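Local coordinates for mevalonate kinase (PDB 2X7I), which probably catalyses the ATP-dependent phosphorylation of mevalonate to 5-phosphomevalonate, a step of the mevalonate route to isoprenoids, at residues A217-V220 with I221-H224; G211-V214 with L215-S218. One frame throughout, in Å; residues are numbered along the deposited sequence.

Interaction 1. Residues A217-V220 with I221-H224; sequences ASDV and IEHH
A Schellman motif ends helix 203-222, and the last helical turn leading into it joins Ala217, Ser218 and Asp219 to Ile221, Glu222 and His223. Three backbone bonds run in succession: Ile221 N to Ala217 O at 2.9 Å, Glu222 N to Ser218 O at 3.0 Å, and His223 N to Asp219 O at 2.9 Å, the last a bent bond. Beyond it His224 takes up positive phi as the C-prime residue; its N reaches back to Ile221 O, and Lys225 N to Val220 O.

On the buried side CG1 of Ile221 lies beside the backbone N, and CD1 beyond it runs back along the helix to 3.2 Å from Ala217 O. Ile221 also touches Leu167, Leu170 and Ile30, and Ala217 touches Ile18 and Ile30, while Val220 packs on Ala228, Leu229 and Ile232 of helix 226-243.

Another flank carries charge. Glu222 runs back over the preceding turn, its OE2 3.2 Å from Ser218 O, two acceptors with no bond between them, and its OE1 3.8 Å from Asp219 OD2, with the two carboxylate planes turned 54° apart. The imidazole of His223 lies alongside the Asp219 carboxylate, their planes only 15° apart; NE2 is 3.9 Å from Asp219 OD2, and CD2 comes to 3.0 Å from Asp219 O. Two carboxylates this close, near the C-terminal end of a helix dipole, would be expected to raise each other's affinity for a proton; the nearby Ser218 carbonyl would add to this for Glu222, and a protonated His223 would offset part of their charge.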
# COMPACT_ATOMS: atom_id res chain seq x y z
N ALA A 217 3.44 13.93 13.34
CA ALA A 217 3.73 13.56 11.94
C ALA A 217 2.95 14.38 10.92
O ALA A 217 3.45 14.66 9.84
CB ALA A 217 3.46 12.08 11.73
N SER A 218 1.73 14.76 11.26
CA SER A 218 0.90 15.56 10.38
C SER A 218 1.52 16.92 10.13
O SER A 218 1.62 17.35 8.99
CB SER A 218 -0.52 15.71 10.94
OG SER A 218 -0.53 16.34 12.21
N ASP A 219 1.95 17.59 11.20
CA ASP A 219 2.62 18.89 11.07
C ASP A 219 3.97 18.77 10.37
O ASP A 219 4.29 19.54 9.46
CB ASP A 219 2.80 19.54 12.45
CG ASP A 219 1.53 20.22 12.94
OD1 ASP A 219 0.87 19.66 13.85
OD2 ASP A 219 1.18 21.30 12.40
N VAL A 220 4.76 17.79 10.80
CA VAL A 220 6.05 17.48 10.18
C VAL A 220 5.93 17.28 8.66
O VAL A 220 6.78 17.74 7.91
CB VAL A 220 6.67 16.21 10.84
CG1 VAL A 220 7.57 15.46 9.87
CG2 VAL A 220 7.40 16.61 12.12
N ILE A 221 4.87 16.62 8.21
CA ILE A 221 4.64 16.39 6.78
C ILE A 221 4.16 17.65 6.08
O ILE A 221 4.61 17.97 4.98
CB ILE A 221 3.63 15.21 6.58
CG1 ILE A 221 4.39 13.88 6.68
CG2 ILE A 221 2.91 15.31 5.24
CD1 ILE A 221 3.59 12.77 7.30
N GLU A 222 3.25 18.39 6.72
CA GLU A 222 2.77 19.66 6.19
C GLU A 222 3.89 20.70 6.00
O GLU A 222 3.77 21.59 5.14
CB GLU A 222 1.70 20.25 7.11
CG GLU A 222 0.37 19.50 7.08
CD GLU A 222 -0.46 19.71 8.34
OE1 GLU A 222 -0.38 20.79 8.95
OE2 GLU A 222 -1.21 18.79 8.71
N HIS A 223 4.95 20.60 6.79
CA HIS A 223 6.04 21.58 6.75
C HIS A 223 7.34 20.98 6.18
O HIS A 223 8.42 21.60 6.27
CB HIS A 223 6.25 22.20 8.14
CG HIS A 223 5.00 22.80 8.72
ND1 HIS A 223 4.31 23.82 8.09
CD2 HIS A 223 4.31 22.52 9.85
CE1 HIS A 223 3.25 24.14 8.81
NE2 HIS A 223 3.23 23.37 9.88
N HIS A 224 7.22 19.80 5.58
CA HIS A 224 8.27 19.20 4.75
C HIS A 224 9.57 18.93 5.51
O HIS A 224 10.66 19.17 4.99
CB HIS A 224 8.55 20.07 3.51
CG HIS A 224 7.31 20.53 2.82
ND1 HIS A 224 6.42 19.66 2.21
CD2 HIS A 224 6.79 21.77 2.64
CE1 HIS A 224 5.43 20.35 1.68
NE2 HIS A 224 5.62 21.63 1.93

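Interaction 2. Residues G211-V214 with L215-S218; sequences GKLV and LRAS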
# COMPACT_ATOMS: atom_id res chain seq x y z
N GLY A 211 -0.71 7.52 18.64
CA GLY A 211 -1.67 8.60 18.52
C GLY A 211 -1.04 9.97 18.57
O GLY A 211 -1.21 10.76 17.64
N LYS A 212 -0.29 10.27 19.64
CA LYS A 212 0.45 11.54 19.70
C LYS A 212 1.53 11.65 18.62
O LYS A 212 1.76 12.73 18.10
CB LYS A 212 1.03 11.84 21.11
CG LYS A 212 1.73 10.70 21.84
CD LYS A 212 2.20 11.14 23.24
CE LYS A 212 2.10 10.02 24.28
NZ LYS A 212 0.70 9.78 24.75
N LEU A 213 2.18 10.54 18.27
CA LEU A 213 3.19 10.56 17.20
C LEU A 213 2.60 10.83 15.81
O LEU A 213 3.27 11.41 14.96
CB LEU A 213 4.00 9.27 17.18
CG LEU A 213 4.90 9.05 18.41
CD1 LEU A 213 5.44 7.62 18.43
CD2 LEU A 213 6.04 10.06 18.42
N VAL A 214 1.36 10.38 15.57
CA VAL A 214 0.64 10.70 14.33
C VAL A 214 0.31 12.20 14.27
O VAL A 214 0.29 12.79 13.19
CB VAL A 214 -0.67 9.86 14.18
CG1 VAL A 214 -1.52 10.37 13.02
CG2 VAL A 214 -0.35 8.39 14.00
N LEU A 215 0.04 12.81 15.42
CA LEU A 215 -0.27 14.24 15.49
C LEU A 215 0.95 15.08 15.12
O LEU A 215 0.85 16.02 14.35
CB LEU A 215 -0.79 14.62 16.88
CG LEU A 215 -1.19 16.08 17.10
CD1 LEU A 215 -2.13 16.57 15.99
CD2 LEU A 215 -1.82 16.28 18.48
N ARG A 216 2.11 14.72 15.67
CA ARG A 216 3.35 15.39 15.30
C ARG A 216 3.74 15.13 13.83
O ARG A 216 4.30 15.99 13.18
CB ARG A 216 4.49 14.94 16.20
CG ARG A 216 4.32 15.32 17.66
CD ARG A 216 5.34 14.56 18.53
NE ARG A 216 6.71 14.65 18.00
CZ ARG A 216 7.75 13.99 18.51
NH1 ARG A 216 7.60 13.20 19.57
NH2 ARG A 216 8.96 14.13 17.97
N ALA A 217 3.44 13.93 13.34
CA ALA A 217 3.73 13.56 11.94
C ALA A 217 2.95 14.38 10.92
O ALA A 217 3.45 14.66 9.84
CB ALA A 217 3.46 12.08 11.73
N SER A 218 1.73 14.76 11.26
CA SER A 218 0.90 15.56 10.38
C SER A 218 1.52 16.92 10.13
O SER A 218 1.62 17.35 8.99
CB SER A 218 -0.52 15.71 10.94
OG SER A 218 -0.53 16.34 12.21
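Arg216 leans back along the helix toward Leu213 and Lys212, one turn earlier. Its CB lies 3.9 Å from Leu213 O and almost as near Lys212 O. CG passes Lys212 O at 3.7 Å, and CD follows it a little farther off. A bend at chi3 (49°) then swings the guanidinium over to Leu213, where NH1 meets methyl CD2 at 3.7 Å. The two side chains lie next to each other and point the same way, and the leucine methyl meets the guanidinium obliquely. NH2 reaches helix 226-243, forming a salt bridge with Glu235 and a long, weak ion pair with Asp231; Leu213 touches Glu235 and Cys236 of the same helix.

Beneath these side chains is regular alpha-helical bonding in the middle of helix 203-222. Arg216 N bonds to Lys212 O in the straightest of the set, at 163°, and Ala217 N to Leu213 O at 3.0 Å. Leu215 N divides itself between two acceptors, Gly211 O and, weakly, Lys212 O. Gly211 O also accepts a hydrogen bond from Gln160 NE2, which links this turn to strand 157-160.

Away from the arginine, Val214 is buried against Trp158, Pro28, Ile18 and Ile30, its carbonyl accepting Ser218 N at 3.1 Å. The Ala217 methyl points back at the preceding turn and rests 3.3 Å from Leu213 O. Ser218 OG occupies the position between its own N and carbonyl carbon (chi1 60°), from which it donates to Leu215 O at 2.6 Å, giving that carbonyl a side-chain partner inside the helix.

In the fold
Along the chain from the N terminus, helix 203-222 comes to interaction 2 first and to interaction 1 second. Neither closes a long loop: each joins neighbouring turns, and the two overlap end to end at Ala217 and Ser218 without nesting or crossing, their centres about 9 Å apart. Interaction 2 occupies the middle of the helix, interaction 1 its C-terminal end and the turn toward helix 226-243. Both pack against that following helix, and both bring buried residues onto Ile30 of strand 29-45. Interaction 2 adds strand 157-160, whereas interaction 1 reaches Leu167, Leu170 and Ser171, so together they link one helix to sheet, loops and the next helix.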